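Local coordinates for putative enoyl-CoA hydratase/isomerase (Acinetobacter baumannii, PDB 3FDU), which probably catalyses the hydration or isomerisation of enoyl-CoA thioesters as a crotonase-fold enzyme, at residues Pro88-Leu91 with Leu92-Ala96; Val185-Ala188 with Tyr189-Ala192. The protein carries 4 engineered substitutions. All coordinates share one frame; numbering follows the deposited sequence.

Contact 1 (Pro88-Leu91 with Leu92-Ala96); sequences PFVL and LKSAA. With SO4 (sulfate ion), chain G.
The side chain of L92 folds back over the carbonyl of P88, one turn earlier: CG and CD1 of L92 each lie 3.5 Å from P88 O, the same oxygen that takes the backbone N-H of L92. K93 does likewise one residue on. Its CG sits beside the backbone N (chi1 -64°), which runs the chain past F89 O, with K93 CG 3.4 Å from that oxygen; a bend at chi3 keeps CE against F89 O and brings NZ to the sulfate, in a very short hydrogen bond whose exact length is doubtful. K93 NZ also forms a salt bridge with D226 and a hydrogen bond to G84 O, and the sulfate, probably from the crystallisation liquor, is held by R97 as well. S94 OG hydrogen-bonds to D42 of helix 31-46, and water 1 links it to the turn before, lying 2.9 Å from S94 OG and donating to V90 O over 2.8 Å. Four backbone bonds cross from 92-95 to 88-91, and A96 N to L92 O continues the series. V90, L91 and S94 face helix 31-46, while F89 and K93 meet helix 218-236. This is regular i to i+4 alpha-helical geometry in a largely buried part of helix 87-97 in the crotonase fold.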
ATOM      1  N   PRO A  88      13.286 -11.593  20.188  1.00 20.16           N
ATOM      2  CA  PRO A  88      12.985 -10.609  19.113  1.00 20.43           C
ATOM      3  C   PRO A  88      11.489 -10.274  19.003  1.00 19.87           C
ATOM      4  O   PRO A  88      11.166  -9.161  18.688  1.00 19.64           O
ATOM      5  CB  PRO A  88      13.401 -11.317  17.818  1.00 20.33           C
ATOM      6  CG  PRO A  88      14.219 -12.528  18.220  1.00 20.88           C
ATOM      7  CD  PRO A  88      13.941 -12.815  19.678  1.00 20.70           C
ATOM      8  N   PHE A  89      10.587 -11.239  19.186  1.00 19.66           N
ATOM      9  CA  PHE A  89       9.134 -10.906  19.140  1.00 20.58           C
ATOM     10  C   PHE A  89       8.685 -10.018  20.293  1.00 20.62           C
ATOM     11  O   PHE A  89       7.765  -9.183  20.140  1.00 21.96           O
ATOM     12  CB  PHE A  89       8.320 -12.190  19.057  1.00 20.64           C
ATOM     13  CG  PHE A  89       8.804 -13.107  17.985  1.00 21.22           C
ATOM     14  CD1 PHE A  89       8.495 -12.858  16.679  1.00 20.96           C
ATOM     15  CD2 PHE A  89       9.595 -14.213  18.290  1.00 22.08           C
ATOM     16  CE1 PHE A  89       8.950 -13.711  15.662  1.00 24.41           C
ATOM     17  CE2 PHE A  89      10.072 -15.042  17.296  1.00 23.54           C
ATOM     18  CZ  PHE A  89       9.773 -14.774  15.962  1.00 22.23           C
ATOM     19  N   VAL A  90       9.330 -10.176  21.445  1.00 21.34           N
ATOM     20  CA  VAL A  90       9.065  -9.302  22.617  1.00 20.85           C
ATOM     21  C   VAL A  90       9.418  -7.823  22.282  1.00 20.40           C
ATOM     22  O   VAL A  90       8.631  -6.907  22.527  1.00 20.26           O
ATOM     23  CB  VAL A  90       9.846  -9.762  23.902  1.00 21.42           C
ATOM     24  CG1 VAL A  90       9.700  -8.695  25.090  1.00 20.85           C
ATOM     25  CG2 VAL A  90       9.323 -11.149  24.392  1.00 21.23           C
ATOM     26  N   LEU A  91      10.584  -7.607  21.680  1.00 19.88           N
ATOM     27  CA  LEU A  91      10.998  -6.265  21.217  1.00 19.17           C
ATOM     28  C   LEU A  91      10.003  -5.734  20.186  1.00 19.23           C
ATOM     29  O   LEU A  91       9.535  -4.575  20.305  1.00 18.42           O
ATOM     30  CB  LEU A  91      12.424  -6.293  20.632  1.00 18.88           C
ATOM     31  CG  LEU A  91      12.886  -5.004  19.916  1.00 18.94           C
ATOM     32  CD1 LEU A  91      12.739  -3.836  20.864  1.00 18.21           C
ATOM     33  CD2 LEU A  91      14.372  -5.160  19.452  1.00 17.22           C
ATOM     34  N   LEU A  92       9.698  -6.546  19.164  1.00 18.61           N
ATOM     35  CA  LEU A  92       8.803  -6.061  18.129  1.00 18.86           C
ATOM     36  C   LEU A  92       7.435  -5.679  18.668  1.00 19.38           C
ATOM     37  O   LEU A  92       6.873  -4.678  18.242  1.00 19.63           O
ATOM     38  CB  LEU A  92       8.669  -7.051  16.967  1.00 19.57           C
ATOM     39  CG  LEU A  92       9.925  -7.198  16.069  1.00 20.80           C
ATOM     40  CD1 LEU A  92      10.019  -8.627  15.440  1.00 20.68           C
ATOM     41  CD2 LEU A  92       9.932  -6.143  14.999  1.00 17.95           C
ATOM     42  N   LYS A  93       6.860  -6.498  19.572  1.00 20.01           N
ATOM     43  CA  LYS A  93       5.596  -6.089  20.215  1.00 19.77           C
ATOM     44  C   LYS A  93       5.711  -4.860  21.127  1.00 19.94           C
ATOM     45  O   LYS A  93       4.788  -4.020  21.166  1.00 18.95           O
ATOM     46  CB  LYS A  93       4.931  -7.279  20.971  1.00 20.24           C
ATOM     47  CG  LYS A  93       4.501  -8.419  20.015  1.00 21.58           C
ATOM     48  CD  LYS A  93       3.875  -9.640  20.751  1.00 25.25           C
ATOM     49  CE  LYS A  93       4.939 -10.392  21.541  1.00 23.20           C
ATOM     50  NZ  LYS A  93       4.342 -11.634  22.182  1.00 24.63           N
ATOM     51  N   SER A  94       6.783  -4.759  21.914  1.00 18.95           N
ATOM     52  CA  SER A  94       6.981  -3.565  22.706  1.00 20.17           C
ATOM     53  C   SER A  94       6.999  -2.293  21.840  1.00 19.66           C
ATOM     54  O   SER A  94       6.500  -1.264  22.230  1.00 20.21           O
ATOM     55  CB  SER A  94       8.296  -3.594  23.471  1.00 20.01           C
ATOM     56  OG  SER A  94       8.182  -4.499  24.578  1.00 27.72           O
ATOM     57  N   ALA A  95       7.684  -2.376  20.728  1.00 19.15           N
ATOM     58  CA  ALA A  95       7.740  -1.290  19.800  1.00 19.84           C
ATOM     59  C   ALA A  95       6.352  -1.013  19.209  1.00 19.12           C
ATOM     60  O   ALA A  95       5.913   0.127  19.218  1.00 18.74           O
ATOM     61  CB  ALA A  95       8.799  -1.574  18.701  1.00 17.37           C
ATOM     62  N   ALA A  96       5.657  -2.054  18.738  1.00 19.03           N
ATOM     63  CA  ALA A  96       4.316  -1.862  18.186  1.00 19.20           C
ATOM     64  C   ALA A  96       3.364  -1.171  19.172  1.00 20.03           C
ATOM     65  O   ALA A  96       2.531  -0.355  18.751  1.00 19.40           O
ATOM     66  CB  ALA A  96       3.699  -3.207  17.702  1.00 18.33           C
TER
HETATM   67  S   SO4 G   3       2.149 -10.157  24.910  1.00 58.98           S
HETATM   68  O1  SO4 G   3       0.933 -10.017  24.092  1.00 61.17           O
HETATM   69  O2  SO4 G   3       1.994 -11.244  25.864  1.00 60.32           O
HETATM   70  O3  SO4 G   3       3.332 -10.367  24.076  1.00 58.86           O
HETATM   71  O4  SO4 G   3       2.395  -8.883  25.593  1.00 61.71           O
HETATM   72  O   HOH W   1       6.592  -6.908  24.476  1.00 26.82           O

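Contact 2 (Val185-Ala188 with Tyr189-Ala192); sequences VEDA and YATA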
ATOM      1  N   VAL A 185      18.358  11.742   4.113  1.00 17.62           N
ATOM      2  CA  VAL A 185      18.839  13.064   4.522  1.00 18.05           C
ATOM      3  C   VAL A 185      20.370  13.050   4.716  1.00 19.85           C
ATOM      4  O   VAL A 185      20.988  11.975   4.800  1.00 18.54           O
ATOM      5  CB  VAL A 185      18.184  13.527   5.821  1.00 17.29           C
ATOM      6  CG1 VAL A 185      16.665  13.785   5.592  1.00 17.92           C
ATOM      7  CG2 VAL A 185      18.425  12.493   6.969  1.00 16.00           C
ATOM      8  N   GLU A 186      20.970  14.243   4.760  1.00 21.59           N
ATOM      9  CA  GLU A 186      22.419  14.393   4.968  1.00 21.62           C
ATOM     10  C   GLU A 186      22.889  13.931   6.337  1.00 22.17           C
ATOM     11  O   GLU A 186      23.936  13.296   6.438  1.00 21.18           O
ATOM     12  CB  GLU A 186      22.839  15.887   4.742  1.00 23.62           C
ATOM     13  N   ASP A 187      22.146  14.259   7.406  1.00 21.93           N
ATOM     14  CA  ASP A 187      22.512  13.860   8.768  1.00 22.83           C
ATOM     15  C   ASP A 187      21.315  13.195   9.454  1.00 23.18           C
ATOM     16  O   ASP A 187      20.452  13.875  10.026  1.00 22.84           O
ATOM     17  CB  ASP A 187      22.916  15.086   9.581  1.00 23.90           C
ATOM     18  CG  ASP A 187      23.408  14.749  10.970  1.00 25.06           C
ATOM     19  OD1 ASP A 187      23.037  13.714  11.556  1.00 30.07           O
ATOM     20  OD2 ASP A 187      24.219  15.533  11.492  1.00 27.70           O
ATOM     21  N   ALA A 188      21.274  11.872   9.380  1.00 22.31           N
ATOM     22  CA  ALA A 188      20.139  11.108   9.842  1.00 21.37           C
ATOM     23  C   ALA A 188      19.866  11.358  11.296  1.00 21.21           C
ATOM     24  O   ALA A 188      18.687  11.520  11.682  1.00 21.00           O
ATOM     25  CB  ALA A 188      20.338   9.584   9.529  1.00 21.18           C
ATOM     26  N   TYR A 189      20.926  11.435  12.114  1.00 20.33           N
ATOM     27  CA  TYR A 189      20.748  11.614  13.541  1.00 21.13           C
ATOM     28  C   TYR A 189      20.315  13.036  13.933  1.00 21.05           C
ATOM     29  O   TYR A 189      19.498  13.181  14.815  1.00 21.99           O
ATOM     30  CB  TYR A 189      21.991  11.213  14.347  1.00 20.53           C
ATOM     31  CG  TYR A 189      22.437   9.764  14.098  1.00 21.62           C
ATOM     32  CD1 TYR A 189      21.593   8.853  13.434  1.00 19.23           C
ATOM     33  CD2 TYR A 189      23.664   9.301  14.587  1.00 21.33           C
ATOM     34  CE1 TYR A 189      21.955   7.489  13.232  1.00 20.27           C
ATOM     35  CE2 TYR A 189      24.071   7.942  14.384  1.00 24.79           C
ATOM     36  CZ  TYR A 189      23.215   7.046  13.688  1.00 25.34           C
ATOM     37  OH  TYR A 189      23.603   5.724  13.501  1.00 22.56           O
ATOM     38  N   ALA A 190      20.881  14.072  13.314  1.00 22.09           N
ATOM     39  CA  ALA A 190      20.394  15.447  13.570  1.00 21.79           C
ATOM     40  C   ALA A 190      18.947  15.582  13.111  1.00 21.85           C
ATOM     41  O   ALA A 190      18.143  16.199  13.793  1.00 22.85           O
ATOM     42  CB  ALA A 190      21.294  16.535  12.840  1.00 21.78           C
ATOM     43  N   THR A 191      18.599  15.011  11.957  1.00 21.09           N
ATOM     44  CA  THR A 191      17.219  15.134  11.488  1.00 20.51           C
ATOM     45  C   THR A 191      16.252  14.457  12.465  1.00 20.22           C
ATOM     46  O   THR A 191      15.151  14.977  12.772  1.00 20.36           O
ATOM     47  CB  THR A 191      17.010  14.511  10.086  1.00 21.05           C
ATOM     48  OG1 THR A 191      17.742  15.245   9.098  1.00 20.75           O
ATOM     49  CG2 THR A 191      15.521  14.550   9.706  1.00 20.23           C
ATOM     50  N   ALA A 192      16.632  13.276  12.946  1.00 19.13           N
ATOM     51  CA  ALA A 192      15.753  12.542  13.846  1.00 18.14           C
ATOM     52  C   ALA A 192      15.537  13.370  15.142  1.00 20.24           C
ATOM     53  O   ALA A 192      14.440  13.397  15.712  1.00 19.81           O
ATOM     54  CB  ALA A 192      16.340  11.232  14.189  1.00 18.16           C
TER
HETATM   55  O   HOH W   2      20.058  16.178   7.651  1.00 23.60           O
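With chi1 at -176°, D187 turns CG away from its own backbone N and beside its carbonyl carbon, which carries the carboxylate over the first turn of helix 188-200; T191 holds OG1 anti to its carbonyl carbon, back toward the residues before the helix. D187 OD1 accepts the N-H of A190 at 2.8 Å in an almost straight bond (177°), though the donor comes from above the carboxylate plane, 65° out of it. A190 CB packs against the same group, 3.3 Å from D187 CG. The backbone joins in as T191 N donates to D187 O over 2.9 Å, and A192 N reaches A188 O one residue later. V185 and T191 approach tip to tip, V185 CG2 lying 3.5 Å from T191 OG1. Water 2 closes a small bridge there, accepting from D187 N at 2.8 Å and standing 2.9 Å from T191 OG1. Y189 leads away from this cap: its OH hydrogen-bonds to E59 O, and its ring makes cation-pi contacts with R56 and K107. The carboxylate would probably also interact favourably with the positive end of the helix dipole. The D187 OD1 to A190 N bond, at the residue right before the helix, is that of an aspartate N-cap, here starting the helix that follows strand 183-184.

Contact 1 is mostly buried, its centre about 8 Å from that of the chain, whereas contact 2 is only partly buried, about 19 Å out. They share no helix: contact 1 lies within helix 87-97, while contact 2 spans the loop after strand 183-184 and the start of helix 188-200. Their centres are 25 Å apart and they do not touch. The mid-helix segment relies on main-chain bonds and sends its polar ends to neighbouring helices and a sulfate; at the helix start, a side-chain carboxylate takes up an amide of the first turn. A water joins a side-chain hydroxyl to the backbone in both, reaching a carbonyl in contact 1 and an amide in contact 2.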